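Proteasome accessory factor B/C (PafBC) (Paenarthrobacter aurescens, PDB 6SJ9) probably acts as a transcriptional regulator of the bacterial DNA damage response, combining winged helix-turn-helix regions with WYL domains. Local coordinates at residues Ser92-Glu97 with Asp418-Val423; Val100-Ala105 with Gly392-Tyr397; Gly186-Gln191 with Ala234-Leu239. One frame throughout, in Å; residues are numbered along the deposited sequence.

Contact 1 (Ser92-Glu97 with Asp418-Val423); sequences SLTPAE and DLNRPV
The carboxamide of Asn420 is the flat group that meets the 92-97 segment: Leu93 O lies over one face of it, 3.5 Å from Asn420 CG, Thr94 CG2 lies beyond ND2, raised toward the same side, and Ser92 CB comes up close to its plane on the ND2 side. The setting is a two-stranded antiparallel ribbon, strand 90-93 with strand 421-424, which joins the start of helix 95-118 to the PafC helix-turn-helix region. Ser92 and Pro422 form a non-hydrogen-bonded pair, their CA atoms 4.4 Å apart. One residue further along the second strand, the bonding of the ribbon continues between Val423 and Val91.

Just beyond the paired strands the Asn420 side chain carries the contact. Its CG stands anti to its own carbonyl carbon (chi1 -80°), a position that brings CG under the Leu93 carbonyl. The approach is one of van der Waals packing, since no hydrogen bond spans the two segments. Asn420 CB also rests against Ser92 CB at 3.6 Å. Thr94 lies alongside Asn420, both side chains pointing the same way, and Thr94 CG2 stands 3.8 Å from Asn420 ND2.

At the turn from strand to helix, Thr94 is also the N-cap of a capping box with Glu97. The carboxylate of Glu97 is shared further: OE1 forms a salt bridge with Lys464, and OE2 is hydrogen-bonded to Ser460, so helix 457-469 helps to hold it still. Lys464 also binds Ser92 O, tying the strand end to the same helix. In the box itself, Glu97 N donates almost straight to Thr94 OG1 at 3.1 Å (170°), while Thr94 N reaches Glu97 OE1 at 2.9 Å from above the carboxylate plane.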
loop_
_atom_site.group_PDB
_atom_site.type_symbol
_atom_site.label_atom_id
_atom_site.label_comp_id
_atom_site.label_asym_id
_atom_site.label_seq_id
_atom_site.Cartn_x
_atom_site.Cartn_y
_atom_site.Cartn_z
ATOM N N SER A 92 -6.721 -11.483 -16.063
ATOM C CA SER A 92 -6.743 -12.614 -15.153
ATOM C C SER A 92 -5.392 -12.716 -14.506
ATOM O O SER A 92 -4.381 -12.826 -15.204
ATOM C CB SER A 92 -7.059 -13.916 -15.866
ATOM O OG SER A 92 -8.208 -13.713 -16.631
ATOM N N LEU A 93 -5.373 -12.715 -13.182
ATOM C CA LEU A 93 -4.122 -12.653 -12.454
ATOM C C LEU A 93 -3.880 -13.966 -11.738
ATOM O O LEU A 93 -4.807 -14.549 -11.183
ATOM C CB LEU A 93 -4.144 -11.495 -11.441
ATOM C CG LEU A 93 -4.225 -10.102 -12.075
ATOM C CD1 LEU A 93 -4.194 -9.005 -11.023
ATOM C CD2 LEU A 93 -3.075 -9.940 -13.069
ATOM N N THR A 94 -2.644 -14.448 -11.795
ATOM C CA THR A 94 -2.236 -15.517 -10.909
ATOM C C THR A 94 -2.015 -14.978 -9.489
ATOM O O THR A 94 -1.794 -13.778 -9.282
ATOM C CB THR A 94 -0.946 -16.145 -11.390
ATOM O OG1 THR A 94 0.108 -15.201 -11.162
ATOM C CG2 THR A 94 -1.052 -16.546 -12.906
ATOM N N PRO A 95 -2.018 -15.868 -8.489
ATOM C CA PRO A 95 -1.705 -15.402 -7.136
ATOM C C PRO A 95 -0.370 -14.679 -7.031
ATOM O O PRO A 95 -0.306 -13.622 -6.390
ATOM C CB PRO A 95 -1.744 -16.696 -6.311
ATOM C CG PRO A 95 -2.766 -17.618 -7.103
ATOM C CD PRO A 95 -2.448 -17.289 -8.548
ATOM N N ALA A 96 0.678 -15.166 -7.693
ATOM C CA ALA A 96 1.939 -14.453 -7.680
ATOM C C ALA A 96 1.750 -13.029 -8.214
ATOM O O ALA A 96 2.086 -12.054 -7.531
ATOM C CB ALA A 96 3.007 -15.212 -8.476
ATOM N N GLU A 97 1.166 -12.893 -9.412
ATOM C CA GLU A 97 0.924 -11.571 -9.988
ATOM C C GLU A 97 0.129 -10.665 -9.060
ATOM O O GLU A 97 0.386 -9.462 -8.989
ATOM C CB GLU A 97 0.172 -11.690 -11.314
ATOM C CG GLU A 97 0.984 -12.326 -12.361
ATOM C CD GLU A 97 0.159 -12.631 -13.637
ATOM O OE1 GLU A 97 -1.076 -12.732 -13.547
ATOM O OE2 GLU A 97 0.787 -12.789 -14.704
ATOM N N ASP A 418 -6.717 -23.263 -12.161
ATOM C CA ASP A 418 -7.395 -22.929 -13.431
ATOM C C ASP A 418 -8.689 -22.156 -13.194
ATOM O O ASP A 418 -9.739 -22.428 -13.778
ATOM C CB ASP A 418 -7.640 -24.166 -14.298
ATOM C CG ASP A 418 -6.395 -24.616 -15.049
ATOM O OD1 ASP A 418 -5.340 -23.962 -14.903
ATOM O OD2 ASP A 418 -6.477 -25.616 -15.792
ATOM N N LEU A 419 -8.567 -21.137 -12.351
ATOM C CA LEU A 419 -9.651 -20.237 -11.985
ATOM C C LEU A 419 -9.041 -18.896 -11.604
ATOM O O LEU A 419 -9.367 -18.320 -10.565
ATOM C CB LEU A 419 -10.498 -20.789 -10.835
ATOM C CG LEU A 419 -11.246 -22.119 -10.852
ATOM C CD1 LEU A 419 -11.677 -22.496 -9.446
ATOM C CD2 LEU A 419 -12.474 -21.938 -11.726
ATOM N N ASN A 420 -8.111 -18.401 -12.429
ATOM C CA ASN A 420 -7.619 -17.038 -12.258
ATOM C C ASN A 420 -8.813 -16.111 -12.091
ATOM O O ASN A 420 -9.764 -16.143 -12.884
ATOM C CB ASN A 420 -6.762 -16.604 -13.455
ATOM C CG ASN A 420 -5.337 -17.145 -13.402
ATOM O OD1 ASN A 420 -4.975 -17.926 -12.512
ATOM N ND2 ASN A 420 -4.521 -16.737 -14.379
ATOM N N ARG A 421 -8.758 -15.293 -11.056
ATOM C CA ARG A 421 -9.832 -14.361 -10.771
ATOM C C ARG A 421 -9.755 -13.194 -11.742
ATOM O O ARG A 421 -8.724 -12.510 -11.787
ATOM C CB ARG A 421 -9.735 -13.903 -9.318
ATOM C CG ARG A 421 -8.918 -14.891 -8.480
ATOM C CD ARG A 421 -9.097 -14.740 -6.979
ATOM N NE ARG A 421 -10.478 -15.014 -6.573
ATOM C CZ ARG A 421 -10.890 -15.132 -5.311
ATOM N NH1 ARG A 421 -12.172 -15.363 -5.056
ATOM N NH2 ARG A 421 -10.026 -15.014 -4.304
ATOM N N PRO A 422 -10.785 -12.948 -12.558
ATOM C CA PRO A 422 -10.697 -11.797 -13.457
ATOM C C PRO A 422 -10.907 -10.553 -12.624
ATOM O O PRO A 422 -11.617 -10.555 -11.614
ATOM C CB PRO A 422 -11.846 -12.016 -14.450
ATOM C CG PRO A 422 -12.122 -13.487 -14.377
ATOM C CD PRO A 422 -11.882 -13.857 -12.935
ATOM N N VAL A 423 -10.198 -9.514 -13.001
ATOM C CA VAL A 423 -10.298 -8.239 -12.337
ATOM C C VAL A 423 -10.436 -7.172 -13.403
ATOM O O VAL A 423 -9.806 -7.269 -14.462
ATOM C CB VAL A 423 -9.038 -7.978 -11.469
ATOM C CG1 VAL A 423 -9.055 -6.550 -10.914
ATOM C CG2 VAL A 423 -8.891 -9.037 -10.383
#

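Contact 2 (Val100-Ala105 with Gly392-Tyr397); sequences VLLLAA and GLPEGY
Leu102 and Ala105, one turn apart on helix 95-118, face an irregular segment that brings Leu393 and Pro394 to CA-CA distances of 7.1 Å and 6.1 Å from them, and that then folds through a type II beta turn from Pro394 to Tyr397. Gly396, with its positive phi, occupies the third position of that turn. Tyr397 is thereby carried back to the helix beside Pro394, and the two rings work as a pair of apolar surfaces, with no hydrogen bond between the segments. The contact thus packs helix 95-118 against a loop of the PafC helix-turn-helix region.

Tyr397 extends its ring with CG anti to the backbone N (chi1 -170°), and the CE1 corner does most of the touching. Leu101 CB lies at the ring edge, in its plane, 3.7 Å from Tyr397 CE1. Tyr397 CE1 also comes within 3.5 Å of Leu102 N, approaching the helix backbone itself, while CZ leans toward Leu102 CB. Beyond the ring, the Tyr397 hydroxyl is hydrogen-bonded to Ser98 O, one helical turn before Leu102, which fixes the far end of the side chain. An alanine here would probably leave Ser98 O without this partner and open a gap beside Leu101 and Leu102.

Pro394 serves the other flank. Pro394 CG presses on Ala105 CB at 3.5 Å, tighter than ordinary van der Waals contact. Leu102 crosses the proline at about a right angle, with Leu102 CD1 3.9 Å from Pro394 CD; the same methyl group also touches Leu393 CD2.

The contact is buried close to the centre of the molecule: helix 427-441 packs on Val100, Leu103, Ala104 and Ala105, helix 457-469 on Val100 and Leu101, and 392-397 lies in the loop leading from helix 378-389 to strand 404-407.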
loop_
_atom_site.group_PDB
_atom_site.type_symbol
_atom_site.label_atom_id
_atom_site.label_comp_id
_atom_site.label_asym_id
_atom_site.label_seq_id
_atom_site.Cartn_x
_atom_site.Cartn_y
_atom_site.Cartn_z
ATOM N N VAL A 100 2.414 -9.376 -6.150
ATOM C CA VAL A 100 3.278 -8.298 -6.614
ATOM C C VAL A 100 2.481 -7.019 -6.752
ATOM O O VAL A 100 2.878 -5.945 -6.284
ATOM C CB VAL A 100 3.904 -8.662 -7.962
ATOM C CG1 VAL A 100 4.654 -7.386 -8.533
ATOM C CG2 VAL A 100 4.798 -9.832 -7.816
ATOM N N LEU A 101 1.307 -7.139 -7.357
ATOM C CA LEU A 101 0.445 -5.989 -7.564
ATOM C C LEU A 101 0.093 -5.318 -6.250
ATOM O O LEU A 101 -0.181 -4.116 -6.212
ATOM C CB LEU A 101 -0.798 -6.456 -8.302
ATOM C CG LEU A 101 -1.564 -5.362 -8.977
ATOM C CD1 LEU A 101 -0.662 -4.773 -10.005
ATOM C CD2 LEU A 101 -2.747 -5.993 -9.572
ATOM N N LEU A 102 0.031 -6.101 -5.179
ATOM C CA LEU A 102 -0.270 -5.588 -3.853
ATOM C C LEU A 102 0.838 -4.687 -3.323
ATOM O O LEU A 102 0.573 -3.627 -2.747
ATOM C CB LEU A 102 -0.457 -6.780 -2.927
ATOM C CG LEU A 102 -0.722 -6.580 -1.457
ATOM C CD1 LEU A 102 -1.722 -5.450 -1.292
ATOM C CD2 LEU A 102 -1.324 -7.920 -0.942
ATOM N N LEU A 103 2.083 -5.062 -3.566
ATOM C CA LEU A 103 3.190 -4.220 -3.144
ATOM C C LEU A 103 3.186 -2.947 -3.982
ATOM O O LEU A 103 3.405 -1.859 -3.463
ATOM C CB LEU A 103 4.509 -5.005 -3.269
ATOM C CG LEU A 103 5.737 -4.303 -2.777
ATOM C CD1 LEU A 103 5.541 -3.779 -1.405
ATOM C CD2 LEU A 103 6.976 -5.262 -2.892
ATOM N N ALA A 104 2.899 -3.086 -5.281
ATOM C CA ALA A 104 2.857 -1.932 -6.157
ATOM C C ALA A 104 1.810 -0.917 -5.693
ATOM O O ALA A 104 2.034 0.287 -5.748
ATOM C CB ALA A 104 2.540 -2.400 -7.591
ATOM N N ALA A 105 0.652 -1.389 -5.269
ATOM C CA ALA A 105 -0.393 -0.471 -4.821
ATOM C C ALA A 105 0.044 0.268 -3.586
ATOM O O ALA A 105 -0.311 1.443 -3.400
ATOM C CB ALA A 105 -1.705 -1.258 -4.551
ATOM N N GLY A 392 -3.543 -4.680 4.396
ATOM C CA GLY A 392 -4.800 -4.310 3.820
ATOM C C GLY A 392 -4.616 -4.161 2.335
ATOM O O GLY A 392 -3.541 -4.408 1.770
ATOM N N LEU A 393 -5.727 -3.816 1.680
ATOM C CA LEU A 393 -5.796 -3.657 0.235
ATOM C C LEU A 393 -5.929 -2.170 -0.058
ATOM O O LEU A 393 -6.879 -1.540 0.435
ATOM C CB LEU A 393 -6.977 -4.442 -0.348
ATOM C CG LEU A 393 -6.945 -5.925 0.085
ATOM C CD1 LEU A 393 -8.030 -6.729 -0.569
ATOM C CD2 LEU A 393 -5.585 -6.602 -0.174
ATOM N N PRO A 394 -5.003 -1.541 -0.771
ATOM C CA PRO A 394 -5.199 -0.131 -1.119
ATOM C C PRO A 394 -6.430 0.039 -2.006
ATOM O O PRO A 394 -7.011 -0.918 -2.537
ATOM C CB PRO A 394 -3.889 0.267 -1.822
ATOM C CG PRO A 394 -2.860 -0.689 -1.299
ATOM C CD PRO A 394 -3.630 -2.009 -1.076
ATOM N N GLU A 395 -6.793 1.295 -2.219
ATOM C CA GLU A 395 -7.893 1.555 -3.125
ATOM C C GLU A 395 -7.481 1.202 -4.544
ATOM O O GLU A 395 -6.306 1.274 -4.916
ATOM C CB GLU A 395 -8.326 3.018 -3.071
ATOM C CG GLU A 395 -9.728 3.206 -3.628
ATOM C CD GLU A 395 -9.766 4.243 -4.738
ATOM O OE1 GLU A 395 -10.198 5.385 -4.466
ATOM O OE2 GLU A 395 -9.337 3.926 -5.872
ATOM N N GLY A 396 -8.466 0.774 -5.321
ATOM C CA GLY A 396 -8.237 0.322 -6.664
ATOM C C GLY A 396 -7.632 -1.060 -6.758
ATOM O O GLY A 396 -7.452 -1.553 -7.877
ATOM N N TYR A 397 -7.220 -1.718 -5.538
ATOM C CA TYR A 397 -6.787 -3.114 -5.504
ATOM C C TYR A 397 -8.013 -3.955 -5.134
ATOM O O TYR A 397 -8.661 -3.662 -4.123
ATOM C CB TYR A 397 -5.662 -3.335 -4.474
ATOM C CG TYR A 397 -5.028 -4.718 -4.603
ATOM C CD1 TYR A 397 -4.024 -4.958 -5.540
ATOM C CD2 TYR A 397 -5.504 -5.805 -3.863
ATOM C CE1 TYR A 397 -3.467 -6.226 -5.690
ATOM C CE2 TYR A 397 -4.958 -7.081 -4.013
ATOM C CZ TYR A 397 -3.944 -7.289 -4.943
ATOM O OH TYR A 397 -3.400 -8.554 -5.114
#

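Contact 3 (Gly186-Gln191 with Ala234-Leu239); sequences GSRFGQ and AELDEL
Arg188 and Asp237 form a side-on salt bridge that joins the hairpin of strands 175-188 and 191-198, in the first WYL region, to helix 232-237. Both donors go to one oxygen: Asp237 OD1 takes Arg188 NH2 at 2.8 Å and Arg188 NE at 3.1 Å, from the same face of the carboxylate, and the two flat groups are inclined by 34°. Leu236 supplies the floor. Leu236 CB lies over one face of the guanidinium, offset toward the rim, 3.3 Å from Arg188 NE, and Leu236 CD2 presses on Gly186 CA at 3.6 Å, where a side chain on the glycine would clash.

Further contacts help to hold the arginine, whose chain is bent at chi2 (143°). The strand ends in a type I' turn from Arg188 to Gln191, and the ring of Phe189 receives Arg188 CB on one face. Farther out, Tyr193 of strand 191-198 packs on Leu236 and Leu239, while Gln405 of strand 404-407 touches Leu236 and makes a weak hydrogen bond with Arg188 NH2. The remaining nitrogen turns back to its own strand: Arg188 NH1 donates to Ser187 O at 2.9 Å, from above the carbonyl plane.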
loop_
_atom_site.group_PDB
_atom_site.type_symbol
_atom_site.label_atom_id
_atom_site.label_comp_id
_atom_site.label_asym_id
_atom_site.label_seq_id
_atom_site.Cartn_x
_atom_site.Cartn_y
_atom_site.Cartn_z
ATOM N N GLY A 186 -6.060 -16.438 8.829
ATOM C CA GLY A 186 -6.454 -16.600 7.444
ATOM C C GLY A 186 -7.198 -15.394 6.920
ATOM O O GLY A 186 -7.797 -14.621 7.678
ATOM N N SER A 187 -7.121 -15.216 5.608
ATOM C CA SER A 187 -7.751 -14.098 4.929
ATOM C C SER A 187 -8.695 -14.657 3.885
ATOM O O SER A 187 -8.285 -15.465 3.055
ATOM C CB SER A 187 -6.702 -13.221 4.247
ATOM O OG SER A 187 -7.303 -12.027 3.853
ATOM N N ARG A 188 -9.961 -14.332 3.991
ATOM C CA ARG A 188 -10.877 -14.560 2.881
ATOM C C ARG A 188 -11.763 -13.344 2.723
ATOM O O ARG A 188 -12.283 -12.817 3.711
ATOM C CB ARG A 188 -11.673 -15.854 2.973
ATOM C CG ARG A 188 -10.866 -16.988 2.383
ATOM C CD ARG A 188 -11.061 -18.260 3.147
ATOM N NE ARG A 188 -10.296 -19.395 2.621
ATOM C CZ ARG A 188 -8.967 -19.447 2.460
ATOM N NH1 ARG A 188 -8.184 -18.395 2.760
ATOM N NH2 ARG A 188 -8.412 -20.580 2.015
ATOM N N PHE A 189 -11.943 -12.930 1.460
ATOM C CA PHE A 189 -12.737 -11.756 1.098
ATOM C C PHE A 189 -12.104 -10.479 1.650
ATOM O O PHE A 189 -12.803 -9.517 1.985
ATOM C CB PHE A 189 -14.168 -11.907 1.619
ATOM C CG PHE A 189 -14.697 -13.315 1.518
ATOM C CD1 PHE A 189 -14.887 -13.924 0.287
ATOM C CD2 PHE A 189 -14.982 -14.047 2.668
ATOM C CE1 PHE A 189 -15.373 -15.235 0.201
ATOM C CE2 PHE A 189 -15.462 -15.360 2.598
ATOM C CZ PHE A 189 -15.662 -15.951 1.358
ATOM N N GLY A 190 -10.766 -10.445 1.701
ATOM C CA GLY A 190 -10.039 -9.327 2.264
ATOM C C GLY A 190 -9.970 -9.285 3.787
ATOM O O GLY A 190 -9.153 -8.533 4.325
ATOM N N GLN A 191 -10.743 -10.115 4.499
ATOM C CA GLN A 191 -10.893 -10.016 5.952
ATOM C C GLN A 191 -10.190 -11.162 6.674
ATOM O O GLN A 191 -10.242 -12.315 6.230
ATOM C CB GLN A 191 -12.388 -10.022 6.322
ATOM C CG GLN A 191 -13.153 -8.798 5.799
ATOM C CD GLN A 191 -12.410 -7.495 6.116
ATOM O OE1 GLN A 191 -11.726 -6.925 5.251
ATOM N NE2 GLN A 191 -12.531 -7.026 7.363
ATOM N N ALA A 234 -8.736 -25.740 4.159
ATOM C CA ALA A 234 -10.060 -26.343 4.071
ATOM C C ALA A 234 -11.006 -25.759 5.112
ATOM O O ALA A 234 -12.208 -25.612 4.849
ATOM C CB ALA A 234 -9.966 -27.860 4.243
ATOM N N GLU A 235 -10.482 -25.418 6.294
ATOM C CA GLU A 235 -11.321 -24.844 7.342
ATOM C C GLU A 235 -11.848 -23.463 6.942
ATOM O O GLU A 235 -13.031 -23.151 7.150
ATOM C CB GLU A 235 -10.520 -24.759 8.640
ATOM C CG GLU A 235 -11.355 -24.399 9.815
ATOM C CD GLU A 235 -12.396 -25.460 10.067
ATOM O OE1 GLU A 235 -12.048 -26.665 9.979
ATOM O OE2 GLU A 235 -13.557 -25.091 10.339
ATOM N N LEU A 236 -10.985 -22.637 6.342
ATOM C CA LEU A 236 -11.344 -21.278 5.960
ATOM C C LEU A 236 -12.182 -21.254 4.676
ATOM O O LEU A 236 -13.122 -20.457 4.556
ATOM C CB LEU A 236 -10.066 -20.448 5.781
ATOM C CG LEU A 236 -9.118 -20.084 6.937
ATOM C CD1 LEU A 236 -7.649 -20.127 6.488
ATOM C CD2 LEU A 236 -9.441 -18.694 7.473
ATOM N N ASP A 237 -11.875 -22.151 3.726
ATOM C CA ASP A 237 -12.701 -22.299 2.531
ATOM C C ASP A 237 -14.157 -22.578 2.878
ATOM O O ASP A 237 -15.058 -22.120 2.169
ATOM C CB ASP A 237 -12.164 -23.437 1.645
ATOM C CG ASP A 237 -10.983 -23.020 0.753
ATOM O OD1 ASP A 237 -10.589 -21.831 0.774
ATOM O OD2 ASP A 237 -10.452 -23.897 0.025
ATOM N N GLU A 238 -14.419 -23.302 3.967
ATOM C CA GLU A 238 -15.813 -23.523 4.331
ATOM C C GLU A 238 -16.511 -22.230 4.766
ATOM O O GLU A 238 -17.737 -22.196 4.854
ATOM C CB GLU A 238 -15.919 -24.630 5.388
ATOM C CG GLU A 238 -17.367 -25.019 5.648
ATOM C CD GLU A 238 -17.554 -26.291 6.458
ATOM O OE1 GLU A 238 -16.545 -26.938 6.843
ATOM O OE2 GLU A 238 -18.740 -26.674 6.630
ATOM N N LEU A 239 -15.765 -21.161 5.035
ATOM C CA LEU A 239 -16.387 -19.895 5.404
ATOM C C LEU A 239 -17.276 -19.391 4.267
ATOM O O LEU A 239 -16.930 -19.489 3.086
ATOM C CB LEU A 239 -15.321 -18.852 5.749
ATOM C CG LEU A 239 -14.727 -18.942 7.147
ATOM C CD1 LEU A 239 -13.783 -17.771 7.347
ATOM C CD2 LEU A 239 -15.861 -18.929 8.177
#

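How the contacts relate
From the N terminus, the chain passes through 92-97, running from strand 90-93 into helix 95-118, and then 100-105, farther along that helix; they meet partners 321 and 287 residues farther on. The innermost loop is that of contact 3, with 42 residues between its segments, from the WYL hairpin to helix 232-237. The loop of contact 2 encloses it, and that of contact 1 encloses both, so the three are nested and none cross. Contacts 1 and 2 touch through Leu93 CD1 and Leu101 CD2, 3.6 Å apart, and together tie helix 95-118 to the PafC helix-turn-helix region. Contact 3 touches neither, the nearest atoms of contact 2 being about 4 Å away.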